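Local coordinates for protein Cas13d (uncultured Ruminococcus sp, PDB 6IV9) that binds a CRISPR RNA as its guide and uses two HEPN domains for maturing that RNA and cleaving target RNA, at residues K769-K772 against N773-I777; L752-D755 against F756-K760; T317-Y320 against L321-R325; Y273-R276 against V277-L281. The protein carries 2 engineered substitutions. All coordinates share one frame; numbering follows the deposited sequence.

Contact 1: K769-K772 against N773-I777; sequences KNLK and NDYRI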
loop_
_atom_site.group_PDB
_atom_site.type_symbol
_atom_site.label_atom_id
_atom_site.label_comp_id
_atom_site.label_asym_id
_atom_site.label_seq_id
_atom_site.Cartn_x
_atom_site.Cartn_y
_atom_site.Cartn_z
ATOM N N LYS A 769 -35.312 0.572 -1.162
ATOM C CA LYS A 769 -34.383 -0.450 -0.618
ATOM C C LYS A 769 -33.285 0.112 0.287
ATOM O O LYS A 769 -32.781 1.170 0.008
ATOM C CB LYS A 769 -33.781 -1.243 -1.776
ATOM C CG LYS A 769 -34.784 -1.791 -2.769
ATOM C CD LYS A 769 -35.783 -2.701 -2.120
ATOM C CE LYS A 769 -36.676 -3.405 -3.109
ATOM N NZ LYS A 769 -37.108 -4.716 -2.589
ATOM N N ASN A 770 -32.944 -0.646 1.326
ATOM C CA ASN A 770 -31.821 -0.374 2.258
ATOM C C ASN A 770 -30.818 -1.502 1.994
ATOM O O ASN A 770 -31.190 -2.649 2.140
ATOM C CB ASN A 770 -32.286 -0.304 3.713
ATOM C CG ASN A 770 -31.168 -0.282 4.734
ATOM O OD1 ASN A 770 -30.805 -1.307 5.290
ATOM N ND2 ASN A 770 -30.628 0.886 5.022
ATOM N N LEU A 771 -29.582 -1.174 1.643
ATOM C CA LEU A 771 -28.621 -2.220 1.217
ATOM C C LEU A 771 -28.364 -3.257 2.310
ATOM O O LEU A 771 -28.397 -4.425 2.009
ATOM C CB LEU A 771 -27.314 -1.539 0.822
ATOM C CG LEU A 771 -26.195 -2.488 0.428
ATOM C CD1 LEU A 771 -26.568 -3.277 -0.803
ATOM C CD2 LEU A 771 -24.918 -1.717 0.199
ATOM N N LYS A 772 -28.200 -2.814 3.547
ATOM C CA LYS A 772 -27.859 -3.720 4.672
ATOM C C LYS A 772 -28.964 -4.748 4.940
ATOM O O LYS A 772 -28.649 -5.762 5.507
ATOM C CB LYS A 772 -27.384 -2.926 5.886
ATOM C CG LYS A 772 -26.198 -2.015 5.605
ATOM C CD LYS A 772 -25.332 -1.696 6.815
ATOM C CE LYS A 772 -24.113 -0.852 6.497
ATOM N NZ LYS A 772 -23.745 -0.931 5.064
ATOM N N ASN A 773 -30.202 -4.476 4.540
ATOM C CA ASN A 773 -31.308 -5.451 4.726
ATOM C C ASN A 773 -31.005 -6.697 3.895
ATOM O O ASN A 773 -31.388 -7.765 4.300
ATOM C CB ASN A 773 -32.670 -4.861 4.364
ATOM C CG ASN A 773 -33.148 -3.813 5.344
ATOM O OD1 ASN A 773 -32.664 -3.735 6.464
ATOM N ND2 ASN A 773 -34.102 -3.000 4.937
ATOM N N ASP A 774 -30.452 -6.501 2.706
ATOM C CA ASP A 774 -30.072 -7.617 1.819
ATOM C C ASP A 774 -28.986 -7.103 0.884
ATOM O O ASP A 774 -29.324 -6.426 -0.063
ATOM C CB ASP A 774 -31.273 -8.164 1.050
ATOM C CG ASP A 774 -30.981 -9.451 0.306
ATOM O OD1 ASP A 774 -29.827 -9.825 0.245
ATOM O OD2 ASP A 774 -31.911 -10.051 -0.198
ATOM N N TYR A 775 -27.747 -7.528 1.103
ATOM C CA TYR A 775 -26.588 -7.079 0.293
ATOM C C TYR A 775 -26.726 -7.515 -1.168
ATOM O O TYR A 775 -26.147 -6.881 -2.011
ATOM C CB TYR A 775 -25.288 -7.552 0.932
ATOM C CG TYR A 775 -24.774 -6.656 2.022
ATOM C CD1 TYR A 775 -24.031 -5.535 1.733
ATOM C CD2 TYR A 775 -25.037 -6.925 3.345
ATOM C CE1 TYR A 775 -23.556 -4.712 2.732
ATOM C CE2 TYR A 775 -24.572 -6.113 4.359
ATOM C CZ TYR A 775 -23.822 -5.004 4.052
ATOM O OH TYR A 775 -23.362 -4.203 5.038
ATOM N N ARG A 776 -27.519 -8.544 -1.434
ATOM C CA ARG A 776 -27.667 -9.091 -2.805
ATOM C C ARG A 776 -28.591 -8.240 -3.680
ATOM O O ARG A 776 -28.663 -8.523 -4.851
ATOM C CB ARG A 776 -28.228 -10.514 -2.766
ATOM C CG ARG A 776 -27.475 -11.478 -1.869
ATOM C CD ARG A 776 -28.245 -12.768 -1.695
ATOM N NE ARG A 776 -29.519 -12.548 -1.045
ATOM C CZ ARG A 776 -30.613 -13.238 -1.288
ATOM N NH1 ARG A 776 -30.554 -14.337 -2.008
ATOM N NH2 ARG A 776 -31.764 -12.831 -0.809
ATOM N N ILE A 777 -29.207 -7.207 -3.126
ATOM C CA ILE A 777 -30.261 -6.447 -3.859
ATOM C C ILE A 777 -29.757 -5.807 -5.161
ATOM O O ILE A 777 -30.525 -5.785 -6.104
ATOM C CB ILE A 777 -30.954 -5.443 -2.925
ATOM C CG1 ILE A 777 -32.200 -4.822 -3.555
ATOM C CG2 ILE A 777 -29.994 -4.381 -2.448
ATOM C CD1 ILE A 777 -33.262 -5.805 -3.917
HETATM O O HOH W 1 -31.460 -4.644 0.298
HETATM O O HOH W 2 -34.797 -2.962 1.848
#
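Between Asn-770 and Asn-773 the backbone closes a short 3-10 turn, Asn-773 N donating to Asn-770 O at 3.2 Å, while Asp-774 N bonds weakly to Leu-771 O; a type I turn from Asp-774 to Ile-777 follows. One water donates to both Asn-770 O and Asp-774 O, bridging the two sides of the turn. Leu-771 lies across the Tyr-775 side chain at about a right angle, its CG 4.0 Å from Tyr-775 CD1, and its CD1 reaches Ile-777 CG2 at 4.0 Å. Lys-772 instead runs alongside the tyrosine in the same direction: its CG passes 3.6 Å from Tyr-775 OH, and a bend at the last torsion (chi4 -21°) brings NZ back to that hydroxyl in a weak bond, with Glu-753 as a long, weak partner besides. Asp-774 OD1 is gripped twice, from above its plane by the capping bond from Arg-776 N (3.1 Å) and on its syn lone pair by Arg-776 NE (3.0 Å). A salt bridge from Arg-776 NH2 to Asp-774 OD2 at 2.9 Å completes the side-on grip. Leu-771 and Ile-777 rest on Phe-756 of helix 713-760, whereas Tyr-775 touches Leu-752 of that helix and Thr-819 and Ala-823 of helix 816-827.

Contact 2: L752-D755 against F756-K760; sequences LERD and FGLYK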
loop_
_atom_site.group_PDB
_atom_site.type_symbol
_atom_site.label_atom_id
_atom_site.label_comp_id
_atom_site.label_asym_id
_atom_site.label_seq_id
_atom_site.Cartn_x
_atom_site.Cartn_y
_atom_site.Cartn_z
ATOM N N LEU A 752 -19.518 -1.847 -3.610
ATOM C CA LEU A 752 -20.951 -2.216 -3.578
ATOM C C LEU A 752 -21.742 -1.100 -2.895
ATOM O O LEU A 752 -22.737 -0.703 -3.429
ATOM C CB LEU A 752 -21.102 -3.525 -2.806
ATOM C CG LEU A 752 -22.534 -3.933 -2.477
ATOM C CD1 LEU A 752 -23.362 -4.093 -3.728
ATOM C CD2 LEU A 752 -22.566 -5.205 -1.659
ATOM N N GLU A 753 -21.279 -0.609 -1.753
ATOM C CA GLU A 753 -22.013 0.484 -1.078
ATOM C C GLU A 753 -22.030 1.729 -1.981
ATOM O O GLU A 753 -23.062 2.344 -2.125
ATOM C CB GLU A 753 -21.331 0.837 0.240
ATOM C CG GLU A 753 -21.324 -0.275 1.258
ATOM C CD GLU A 753 -20.832 0.180 2.622
ATOM O OE1 GLU A 753 -20.377 1.300 2.729
ATOM O OE2 GLU A 753 -20.905 -0.586 3.551
ATOM N N ARG A 754 -20.895 2.064 -2.570
ATOM C CA ARG A 754 -20.798 3.247 -3.453
ATOM C C ARG A 754 -21.704 3.077 -4.678
ATOM O O ARG A 754 -22.437 3.981 -4.990
ATOM C CB ARG A 754 -19.341 3.347 -3.905
ATOM C CG ARG A 754 -19.073 4.354 -5.011
ATOM C CD ARG A 754 -17.763 4.090 -5.719
ATOM N NE ARG A 754 -17.876 3.038 -6.695
ATOM C CZ ARG A 754 -16.864 2.455 -7.290
ATOM N NH1 ARG A 754 -15.641 2.839 -7.011
ATOM N NH2 ARG A 754 -17.068 1.501 -8.168
ATOM N N ASP A 755 -21.624 1.929 -5.332
ATOM C CA ASP A 755 -22.402 1.619 -6.557
ATOM C C ASP A 755 -23.899 1.587 -6.237
ATOM O O ASP A 755 -24.665 2.104 -7.010
ATOM C CB ASP A 755 -21.853 0.376 -7.255
ATOM C CG ASP A 755 -20.425 0.533 -7.756
ATOM O OD1 ASP A 755 -20.001 1.652 -7.942
ATOM O OD2 ASP A 755 -19.775 -0.465 -7.956
ATOM N N PHE A 756 -24.269 1.026 -5.094
ATOM C CA PHE A 756 -25.700 0.972 -4.717
ATOM C C PHE A 756 -26.220 2.401 -4.588
ATOM O O PHE A 756 -27.272 2.690 -5.093
ATOM C CB PHE A 756 -25.904 0.209 -3.410
ATOM C CG PHE A 756 -27.321 0.252 -2.903
ATOM C CD1 PHE A 756 -28.270 -0.630 -3.378
ATOM C CD2 PHE A 756 -27.713 1.192 -1.977
ATOM C CE1 PHE A 756 -29.570 -0.591 -2.908
ATOM C CE2 PHE A 756 -29.016 1.238 -1.516
ATOM C CZ PHE A 756 -29.939 0.344 -1.984
ATOM N N GLY A 757 -25.449 3.269 -3.959
ATOM C CA GLY A 757 -25.866 4.670 -3.825
ATOM C C GLY A 757 -26.029 5.334 -5.177
ATOM O O GLY A 757 -26.901 6.150 -5.306
ATOM N N LEU A 758 -25.128 5.081 -6.120
ATOM C CA LEU A 758 -25.249 5.697 -7.466
ATOM C C LEU A 758 -26.424 5.099 -8.238
ATOM O O LEU A 758 -27.203 5.830 -8.771
ATOM C CB LEU A 758 -23.937 5.509 -8.220
ATOM C CG LEU A 758 -22.765 6.304 -7.665
ATOM C CD1 LEU A 758 -21.447 5.649 -8.019
ATOM C CD2 LEU A 758 -22.819 7.738 -8.145
ATOM N N TYR A 759 -26.558 3.786 -8.228
ATOM C CA TYR A 759 -27.659 3.125 -8.969
ATOM C C TYR A 759 -29.017 3.542 -8.406
ATOM O O TYR A 759 -29.964 3.636 -9.135
ATOM C CB TYR A 759 -27.508 1.613 -8.923
ATOM C CG TYR A 759 -26.610 1.031 -9.974
ATOM C CD1 TYR A 759 -26.929 1.103 -11.313
ATOM C CD2 TYR A 759 -25.465 0.361 -9.621
ATOM C CE1 TYR A 759 -26.126 0.543 -12.281
ATOM C CE2 TYR A 759 -24.647 -0.201 -10.576
ATOM C CZ TYR A 759 -24.979 -0.116 -11.907
ATOM O OH TYR A 759 -24.173 -0.678 -12.834
ATOM N N LYS A 760 -29.061 3.818 -7.112
ATOM C CA LYS A 760 -30.324 4.168 -6.422
ATOM C C LYS A 760 -30.905 5.440 -7.033
ATOM O O LYS A 760 -32.094 5.587 -7.008
ATOM C CB LYS A 760 -30.137 4.294 -4.913
ATOM C CG LYS A 760 -31.443 4.359 -4.147
ATOM C CD LYS A 760 -31.357 3.962 -2.707
ATOM C CE LYS A 760 -32.666 4.169 -1.988
ATOM N NZ LYS A 760 -32.511 4.021 -0.527
#
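The last turns of the long helix 713-760 set Leu-752 to Asp-755 one turn before Phe-756 to Tyr-759 in regular alpha-helical spacing. Phe-756 N bonds to Leu-752 O at 2.8 Å, Gly-757 N and Leu-758 N follow on Glu-753 O and Arg-754 O, and Tyr-759 N meets Asp-755 O at 2.8 Å in a nearly straight bond (172°). The same Asp-755 oxygen is also touched by the tyrosine ring: with CG beside the backbone N (chi1 -85°), Tyr-759 leans back along the helix until CD2 lies 3.2 Å from Asp-755 O, an oblique approach. On the residue before, Leu-758 leans back in a similar way, and its CD1 sits 3.6 Å from Arg-754 O and 4.0 Å from Arg-754 CG. This is the i to i+4 packing of an alpha helix, near the end of a long helix packed on helices 152-160 and 777-788. Arg-754 has its own neighbour to hold: a bend at chi3 (80°) turns the guanidinium edge onto Asp-755, so that NE (2.8 Å) and NH2 (2.9 Å) both donate to OD1, with this oxygen in the guanidinium plane. Asp-755 OD2 takes a further bond from Tyr-899 OH, so both carboxylate oxygens have partners. Glu-753 likewise has its main polar partner elsewhere, in His-293 N, and Tyr-759 OH bonds to Leu-149 O and Asn-794 ND2. Tyr-759 leans on Leu-778 and Leu-782 of helix 777-788, and Leu-758 packs on Leu-155 and Arg-158 of helix 152-160; the nearest RNA atom is about 5 Å from the nearest atom of the contact.

Contact 3: T317-Y320 against L321-R325; sequences TLDY and LVEER. With nucleotides of chain B.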
loop_
_atom_site.group_PDB
_atom_site.type_symbol
_atom_site.label_atom_id
_atom_site.label_comp_id
_atom_site.label_asym_id
_atom_site.label_seq_id
_atom_site.Cartn_x
_atom_site.Cartn_y
_atom_site.Cartn_z
ATOM N N THR A 317 -1.968 19.603 15.240
ATOM C CA THR A 317 -1.404 18.250 15.429
ATOM C C THR A 317 -0.711 17.799 14.141
ATOM O O THR A 317 0.387 17.310 14.226
ATOM C CB THR A 317 -2.473 17.248 15.863
ATOM O OG1 THR A 317 -2.886 17.555 17.191
ATOM C CG2 THR A 317 -1.994 15.820 15.767
ATOM N N LEU A 318 -1.335 18.018 12.994
ATOM C CA LEU A 318 -0.725 17.577 11.715
ATOM C C LEU A 318 0.606 18.294 11.517
ATOM O O LEU A 318 1.545 17.655 11.144
ATOM C CB LEU A 318 -1.685 17.861 10.564
ATOM C CG LEU A 318 -2.965 17.042 10.583
ATOM C CD1 LEU A 318 -3.773 17.302 9.340
ATOM C CD2 LEU A 318 -2.648 15.571 10.706
ATOM N N ASP A 319 0.649 19.588 11.805
ATOM C CA ASP A 319 1.907 20.361 11.683
ATOM C C ASP A 319 2.948 19.837 12.666
ATOM O O ASP A 319 4.080 19.740 12.306
ATOM C CB ASP A 319 1.645 21.847 11.890
ATOM C CG ASP A 319 1.023 22.479 10.665
ATOM O OD1 ASP A 319 1.254 21.975 9.587
ATOM O OD2 ASP A 319 0.316 23.445 10.826
ATOM N N TYR A 320 2.528 19.507 13.871
ATOM C CA TYR A 320 3.485 19.039 14.888
ATOM C C TYR A 320 4.168 17.750 14.424
ATOM O O TYR A 320 5.361 17.627 14.562
ATOM C CB TYR A 320 2.728 18.789 16.186
ATOM C CG TYR A 320 3.585 18.301 17.314
ATOM C CD1 TYR A 320 3.914 16.972 17.437
ATOM C CD2 TYR A 320 4.087 19.177 18.248
ATOM C CE1 TYR A 320 4.708 16.518 18.467
ATOM C CE2 TYR A 320 4.885 18.744 19.284
ATOM C CZ TYR A 320 5.194 17.409 19.397
ATOM O OH TYR A 320 5.985 16.986 20.414
ATOM N N LEU A 321 3.393 16.807 13.903
ATOM C CA LEU A 321 3.992 15.524 13.477
ATOM C C LEU A 321 4.957 15.742 12.316
ATOM O O LEU A 321 6.042 15.235 12.380
ATOM C CB LEU A 321 2.867 14.569 13.074
ATOM C CG LEU A 321 1.825 14.265 14.146
ATOM C CD1 LEU A 321 0.642 13.532 13.548
ATOM C CD2 LEU A 321 2.433 13.479 15.292
ATOM N N VAL A 322 4.541 16.455 11.278
ATOM C CA VAL A 322 5.426 16.667 10.095
ATOM C C VAL A 322 6.646 17.510 10.452
ATOM O O VAL A 322 7.693 17.211 9.968
ATOM C CB VAL A 322 4.698 17.217 8.862
ATOM C CG1 VAL A 322 5.433 16.798 7.616
ATOM C CG2 VAL A 322 3.291 16.689 8.798
ATOM N N GLU A 323 6.465 18.528 11.283
ATOM C CA GLU A 323 7.577 19.411 11.695
ATOM C C GLU A 323 8.609 18.570 12.435
ATOM O O GLU A 323 9.778 18.752 12.217
ATOM C CB GLU A 323 7.056 20.456 12.670
ATOM C CG GLU A 323 6.634 21.749 12.029
ATOM C CD GLU A 323 5.813 22.632 12.955
ATOM O OE1 GLU A 323 5.942 22.475 14.171
ATOM O OE2 GLU A 323 5.033 23.458 12.453
ATOM N N GLU A 324 8.155 17.660 13.273
ATOM C CA GLU A 324 9.095 16.823 14.039
ATOM C C GLU A 324 9.944 15.977 13.084
ATOM O O GLU A 324 11.119 15.861 13.307
ATOM C CB GLU A 324 8.286 15.931 14.967
ATOM C CG GLU A 324 9.125 15.160 15.942
ATOM C CD GLU A 324 8.281 14.338 16.892
ATOM O OE1 GLU A 324 7.890 14.862 17.934
ATOM O OE2 GLU A 324 8.023 13.182 16.573
ATOM N N ARG A 325 9.325 15.364 12.087
ATOM C CA ARG A 325 10.085 14.546 11.119
ATOM C C ARG A 325 11.012 15.422 10.270
ATOM O O ARG A 325 12.144 15.069 10.106
ATOM C CB ARG A 325 9.094 13.801 10.227
ATOM C CG ARG A 325 9.729 13.121 9.033
ATOM C CD ARG A 325 10.380 11.830 9.447
ATOM N NE ARG A 325 11.671 12.074 10.040
ATOM C CZ ARG A 325 12.486 11.131 10.472
ATOM N NH1 ARG A 325 12.162 9.863 10.334
ATOM N NH2 ARG A 325 13.631 11.456 11.029
ATOM P P U B 43 16.687 6.795 3.443
ATOM O OP1 U B 43 15.560 7.267 2.558
ATOM O OP2 U B 43 17.796 6.049 2.850
ATOM O "O5'" U B 43 17.204 8.134 4.122
ATOM C "C5'" U B 43 18.204 8.105 5.150
ATOM C "C4'" U B 43 18.811 9.481 5.310
ATOM O "O4'" U B 43 17.765 10.313 5.849
ATOM C "C3'" U B 43 19.953 9.588 6.336
ATOM O "O3'" U B 43 21.149 9.330 5.619
ATOM C "C2'" U B 43 19.807 11.038 6.823
ATOM O "O2'" U B 43 20.281 11.850 5.772
ATOM C "C1'" U B 43 18.280 11.198 6.847
ATOM N N1 U B 43 17.665 10.866 8.140
ATOM C C2 U B 43 17.897 11.707 9.201
ATOM O O2 U B 43 18.541 12.731 9.105
ATOM N N3 U B 43 17.336 11.312 10.383
ATOM C C4 U B 43 16.583 10.191 10.613
ATOM O O4 U B 43 16.140 9.985 11.741
ATOM C C5 U B 43 16.383 9.367 9.469
ATOM C C6 U B 43 16.919 9.719 8.300
#
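Thr-317 and Leu-321, one turn apart on the alpha helix 312-330, make up the close-packed side of this contact. Their side chains run together in the same direction, Leu-321 CD1 4.1 Å from Thr-317 CG2, and Leu-321 CG sits 3.4 Å from Thr-317 O, the oxygen that also accepts Leu-321 N. Val-322 is tightly set: with CG1 anti to the backbone N (chi1 -153°), CG2 falls beside that N and lies 3.1 Å from Leu-318 O. Leu-318 and Leu-321 carry on into Met-504 of helix 497-505. On the solvent side the fit is slacker. Tyr-320 and Glu-324 are exposed, passing each other at a slant with ring and carboxylate planes steeply inclined; Glu-324 OE1 comes to 3.6 Å of Tyr-320 CE1 without a bond. Tyr-320 has a cation-pi partner in Arg-276 of helix 267-291. Glu-323 folds over Asp-319 O, while the Asp-319 carboxylate salt-bridges Lys-500 and bonds Tyr-497; the lysine may offset the nearby Glu-323 charge. The Arg-325 side chain reaches away from the helix to the RNA: bent at chi2 (79°) and chi3 (-80°), it points its guanidinium edge at U43 of chain B, where NH2 donates to O4 of the base at 3.0 Å.

Contact 4: Y273-R276 against V277-L281; sequences YKKR and VYHML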
loop_
_atom_site.group_PDB
_atom_site.type_symbol
_atom_site.label_atom_id
_atom_site.label_comp_id
_atom_site.label_asym_id
_atom_site.label_seq_id
_atom_site.Cartn_x
_atom_site.Cartn_y
_atom_site.Cartn_z
ATOM N N TYR A 273 0.060 15.175 24.642
ATOM C CA TYR A 273 0.230 13.895 23.915
ATOM C C TYR A 273 -1.133 13.261 23.633
ATOM O O TYR A 273 -1.392 12.927 22.506
ATOM C CB TYR A 273 1.112 12.953 24.726
ATOM C CG TYR A 273 1.027 11.508 24.319
ATOM C CD1 TYR A 273 1.664 11.055 23.182
ATOM C CD2 TYR A 273 0.301 10.600 25.056
ATOM C CE1 TYR A 273 1.593 9.736 22.788
ATOM C CE2 TYR A 273 0.211 9.279 24.674
ATOM C CZ TYR A 273 0.865 8.842 23.541
ATOM O OH TYR A 273 0.776 7.549 23.157
ATOM N N LYS A 274 -2.005 13.193 24.629
ATOM C CA LYS A 274 -3.334 12.565 24.453
ATOM C C LYS A 274 -4.144 13.310 23.391
ATOM O O LYS A 274 -4.813 12.666 22.623
ATOM C CB LYS A 274 -4.081 12.536 25.781
ATOM C CG LYS A 274 -3.424 11.715 26.873
ATOM C CD LYS A 274 -4.403 11.352 27.951
ATOM C CE LYS A 274 -4.036 11.832 29.326
ATOM N NZ LYS A 274 -5.130 11.585 30.286
ATOM N N LYS A 275 -4.058 14.630 23.382
ATOM C CA LYS A 275 -4.800 15.452 22.406
ATOM C C LYS A 275 -4.334 15.102 20.987
ATOM O O LYS A 275 -5.166 14.952 20.121
ATOM C CB LYS A 275 -4.543 16.921 22.736
ATOM C CG LYS A 275 -5.289 17.930 21.888
ATOM C CD LYS A 275 -5.005 19.342 22.296
ATOM C CE LYS A 275 -6.084 20.299 21.866
ATOM N NZ LYS A 275 -5.876 21.656 22.415
ATOM N N ARG A 276 -3.031 14.966 20.791
ATOM C CA ARG A 276 -2.480 14.607 19.460
ATOM C C ARG A 276 -2.988 13.223 19.049
ATOM O O ARG A 276 -3.388 13.078 17.935
ATOM C CB ARG A 276 -0.952 14.629 19.496
ATOM C CG ARG A 276 -0.359 16.022 19.608
ATOM C CD ARG A 276 1.100 16.049 19.262
ATOM N NE ARG A 276 1.877 15.261 20.183
ATOM C CZ ARG A 276 2.476 15.736 21.264
ATOM N NH1 ARG A 276 2.297 16.989 21.627
ATOM N NH2 ARG A 276 3.262 14.952 21.969
ATOM N N VAL A 277 -2.974 12.261 19.964
ATOM C CA VAL A 277 -3.463 10.889 19.656
ATOM C C VAL A 277 -4.952 10.949 19.321
ATOM O O VAL A 277 -5.357 10.341 18.356
ATOM C CB VAL A 277 -3.173 9.908 20.804
ATOM C CG1 VAL A 277 -3.783 8.555 20.538
ATOM C CG2 VAL A 277 -1.695 9.777 21.048
ATOM N N TYR A 278 -5.708 11.724 20.084
ATOM C CA TYR A 278 -7.156 11.845 19.825
ATOM C C TYR A 278 -7.377 12.404 18.414
ATOM O O TYR A 278 -8.192 11.875 17.700
ATOM C CB TYR A 278 -7.785 12.820 20.820
ATOM C CG TYR A 278 -9.172 13.242 20.426
ATOM C CD1 TYR A 278 -10.195 12.322 20.370
ATOM C CD2 TYR A 278 -9.460 14.544 20.078
ATOM C CE1 TYR A 278 -11.469 12.684 19.991
ATOM C CE2 TYR A 278 -10.733 14.923 19.699
ATOM C CZ TYR A 278 -11.742 13.989 19.656
ATOM O OH TYR A 278 -12.997 14.329 19.290
ATOM N N HIS A 279 -6.632 13.432 18.040
ATOM C CA HIS A 279 -6.807 14.046 16.704
ATOM C C HIS A 279 -6.517 13.013 15.613
ATOM O O HIS A 279 -7.210 13.012 14.615
ATOM C CB HIS A 279 -5.893 15.259 16.581
ATOM C CG HIS A 279 -6.360 16.430 17.374
ATOM N ND1 HIS A 279 -5.551 17.466 17.701
ATOM C CD2 HIS A 279 -7.557 16.717 17.903
ATOM C CE1 HIS A 279 -6.226 18.339 18.390
ATOM N NE2 HIS A 279 -7.441 17.909 18.523
ATOM N N MET A 280 -5.483 12.208 15.802
ATOM C CA MET A 280 -5.131 11.187 14.792
ATOM C C MET A 280 -6.275 10.178 14.662
ATOM O O MET A 280 -6.695 9.930 13.560
ATOM C CB MET A 280 -3.832 10.482 15.191
ATOM C CG MET A 280 -2.629 11.392 15.163
ATOM S SD MET A 280 -1.094 10.725 15.825
ATOM C CE MET A 280 -0.611 9.602 14.521
ATOM N N LEU A 281 -6.785 9.672 15.778
ATOM C CA LEU A 281 -7.871 8.666 15.755
ATOM C C LEU A 281 -9.147 9.265 15.171
ATOM O O LEU A 281 -9.762 8.639 14.373
ATOM C CB LEU A 281 -8.122 8.190 17.183
ATOM C CG LEU A 281 -6.933 7.553 17.879
ATOM C CD1 LEU A 281 -7.325 7.070 19.253
ATOM C CD2 LEU A 281 -6.371 6.423 17.063
#
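A methyl of Val-277 lies over one face of the Tyr-273 ring, and the backbone oxygen of Lys-275 sits over one face of the His-279 imidazole and at the edge of the Tyr-278 ring. These are neighbours along one alpha helix, 267-291, whose i to i+4 bonds run from Val-277 N to Tyr-273 O (3.1 Å) through to Met-280 N on Arg-276 O. The first of the face contacts is a CH-pi interaction: Val-277 CG2 stands 3.9 Å from the Tyr-273 ring centroid, 22° off the normal, displaced toward CE1 and CZ. With CG anti to the backbone N (chi1 162°), the Tyr-273 ring is placed with its face to that methyl, and its OH goes on to bond Leu-259 O. His-279 tilts the other way, back over the helix, its CG 3.3 Å from Lys-275 O. Lys-275 runs alongside it, pointing the same way, with CG 3.6 Å from His-279 CE1. Both imidazole nitrogens are engaged beyond the helix, ND1 with Thr-317 OG1 and NE2 with Glu-313 OE2, which fixes the rotation of the ring. Tyr-278 stacks on Phe-222 and bonds through its OH to Asn-217 O. Arg-276 bends at chi3 and folds its guanidinium back along the helix, with Tyr-273 CA 3.7 Å above one face; Met-280 CG, in turn, lies 3.3 Å from Arg-276 O.

The four contacts form two touching pairs, each about 11 or 12 Å between centres: contacts 1 and 2 on one side, 3 and 4 some 33 to 43 Å away between centres. Contacts 2 and 4 are the buried ones, regular helix whose polar ends are tied to neighbouring elements. Contacts 1 and 3 are only partly buried. Contact 1 is a turn leading into a helix, where waters and a capping carboxylate share the backbone's polar groups, and it holds the loop after helix 713-760 against that helix, anchored also by Lys-769 O on Lys-760 NZ. Contact 3 couples helix 312-330 to helix 267-291 of contact 4, and its arginine reaches the RNA base.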